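Local structure of putative hydrolase (Agrobacterium vitis, 3LLC) at residues Ile109-Ser114 with Val141-Ala146. The protein is a putative alpha/beta hydrolase, probably an esterase or thioesterase that removes acyl groups such as palmitate from proteins. Residues are numbered along the deposited sequence; the frame is centred on the assembly and turned at random.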
loop_
_atom_site.group_PDB
_atom_site.type_symbol
_atom_site.label_atom_id
_atom_site.label_comp_id
_atom_site.label_asym_id
_atom_site.label_seq_id
_atom_site.Cartn_x
_atom_site.Cartn_y
_atom_site.Cartn_z
ATOM N N ILE A 109 -1.763 11.836 -4.590
ATOM C CA ILE A 109 -2.058 10.704 -5.444
ATOM C C ILE A 109 -1.489 9.478 -4.721
ATOM O O ILE A 109 -0.290 9.441 -4.408
ATOM C CB ILE A 109 -1.444 10.843 -6.871
ATOM C CG1 ILE A 109 -2.020 12.050 -7.623
ATOM C CG2 ILE A 109 -1.640 9.515 -7.669
ATOM C CD1 ILE A 109 -1.168 12.536 -8.796
ATOM N N LEU A 110 -2.346 8.518 -4.384
ATOM C CA LEU A 110 -1.907 7.337 -3.610
ATOM C C LEU A 110 -1.477 6.272 -4.605
ATOM O O LEU A 110 -2.231 5.929 -5.532
ATOM C CB LEU A 110 -3.037 6.784 -2.730
ATOM C CG LEU A 110 -3.673 7.784 -1.749
ATOM C CD1 LEU A 110 -4.786 7.081 -0.873
ATOM C CD2 LEU A 110 -2.578 8.471 -0.869
ATOM N N VAL A 111 -0.265 5.741 -4.427
ATOM C CA VAL A 111 0.222 4.707 -5.300
ATOM C C VAL A 111 0.524 3.489 -4.424
ATOM O O VAL A 111 1.536 3.474 -3.691
ATOM C CB VAL A 111 1.513 5.175 -6.059
ATOM C CG1 VAL A 111 1.893 4.098 -7.095
ATOM C CG2 VAL A 111 1.294 6.575 -6.767
ATOM N N GLY A 112 -0.364 2.495 -4.459
ATOM C CA GLY A 112 -0.362 1.367 -3.498
ATOM C C GLY A 112 -0.108 0.043 -4.182
ATOM O O GLY A 112 -0.842 -0.330 -5.101
ATOM N N SER A 113 0.912 -0.674 -3.709
ATOM C CA SER A 113 1.329 -1.966 -4.262
ATOM C C SER A 113 1.018 -3.093 -3.259
ATOM O O SER A 113 1.458 -3.045 -2.086
ATOM C CB SER A 113 2.834 -1.954 -4.532
ATOM O OG SER A 113 3.247 -3.238 -4.995
ATOM N N SER A 114 0.234 -4.070 -3.719
ATOM C CA SER A 114 -0.106 -5.278 -2.967
ATOM C C SER A 114 -0.779 -4.954 -1.614
ATOM O O SER A 114 -1.866 -4.334 -1.604
ATOM C CB SER A 114 1.146 -6.181 -2.898
ATOM O OG SER A 114 0.772 -7.484 -2.530
ATOM N N VAL A 141 -3.528 4.877 -7.850
ATOM C CA VAL A 141 -2.995 3.902 -8.803
ATOM C C VAL A 141 -2.650 2.676 -7.927
ATOM O O VAL A 141 -1.899 2.804 -6.945
ATOM C CB VAL A 141 -1.787 4.426 -9.556
ATOM C CG1 VAL A 141 -1.170 3.283 -10.410
ATOM C CG2 VAL A 141 -2.149 5.664 -10.479
ATOM N N LEU A 142 -3.271 1.534 -8.207
ATOM C CA LEU A 142 -3.130 0.323 -7.363
ATOM C C LEU A 142 -2.474 -0.786 -8.210
ATOM O O LEU A 142 -2.936 -1.052 -9.306
ATOM C CB LEU A 142 -4.495 -0.116 -6.853
ATOM C CG LEU A 142 -5.316 0.926 -6.071
ATOM C CD1 LEU A 142 -6.690 0.347 -5.671
ATOM C CD2 LEU A 142 -4.497 1.361 -4.863
ATOM N N ILE A 143 -1.379 -1.375 -7.712
ATOM C CA ILE A 143 -0.575 -2.352 -8.452
ATOM C C ILE A 143 -0.726 -3.694 -7.723
ATOM O O ILE A 143 -0.310 -3.804 -6.581
ATOM C CB ILE A 143 0.902 -1.920 -8.486
ATOM C CG1 ILE A 143 1.030 -0.516 -9.138
ATOM C CG2 ILE A 143 1.791 -2.981 -9.213
ATOM C CD1 ILE A 143 1.870 0.418 -8.423
ATOM N N ALA A 144 -1.339 -4.683 -8.377
ATOM C CA ALA A 144 -1.648 -5.997 -7.781
ATOM C C ALA A 144 -2.196 -5.856 -6.365
ATOM O O ALA A 144 -1.715 -6.480 -5.427
ATOM C CB ALA A 144 -0.370 -6.923 -7.809
ATOM N N PRO A 145 -3.241 -5.017 -6.186
ATOM C CA PRO A 145 -3.670 -4.730 -4.829
ATOM C C PRO A 145 -4.226 -5.945 -4.083
ATOM O O PRO A 145 -4.882 -6.797 -4.688
ATOM C CB PRO A 145 -4.777 -3.681 -5.031
ATOM C CG PRO A 145 -5.309 -4.016 -6.390
ATOM C CD PRO A 145 -4.083 -4.354 -7.189
ATOM N N ALA A 146 -4.014 -5.976 -2.761
ATOM C CA ALA A 146 -4.362 -7.142 -1.942
ATOM C C ALA A 146 -5.305 -6.788 -0.785
ATOM O O ALA A 146 -5.070 -7.174 0.378
ATOM C CB ALA A 146 -3.042 -7.828 -1.402
#
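Leu110 and Gly112 pair with Val141 and Ile143 as parallel strands, and Ser114 N, just past the strand, adds a fourth main-chain bond. Leu110 O accepts from Val141 N, and Gly112 N gives to Val141 O. Gly112 O then takes Ile143 N, and Ser114 N gives to Ile143 O at 2.9 Å. The axes of the two strand segments approach to 4.7 Å, with 10° between their directions. Some carbonyls also receive a CA-H...O contact, as from Val111 CA to Val141 O at 3.3 Å.

Past the strands the pairing continues in altered form. Ala146 N bonds to Ser114 O at 2.9 Å, but the donor stands above the carbonyl plane, 59° out of it. Ser114 CA sits 3.2 Å from Ala144 O.

The apolar contact lies on the face of Val111, Val141 and Ile143. Val111 CG1, anti to its backbone N (chi1 -173°), meets the tip of Ile143, CD1, at 3.9 Å, and the two side chains cross at a slant. Trp42 of strand 39-43 and Met258 of helix 252-266 also pack on Ile143. On the other face, Leu142 CD2 comes to 4.0 Å from Gly112 O, beside a residue with no side chain.

Ser114 OG lies 4.0 Å from Ala146 CB and hydrogen-bonds to His247 NE2 and to a tetraethylene glycol probably from the crystallisation liquor. Strand 107-113, helix 115-128 and strand 136-143 form a beta-alpha-beta unit. Ser114, with positive phi, fits the nucleophile elbow of this fold, probably in a triad with His247 and Asp217. Main-chain bonds at both N and O fix the turn at Ser114 and leave OG to His247, as would suit a nucleophile.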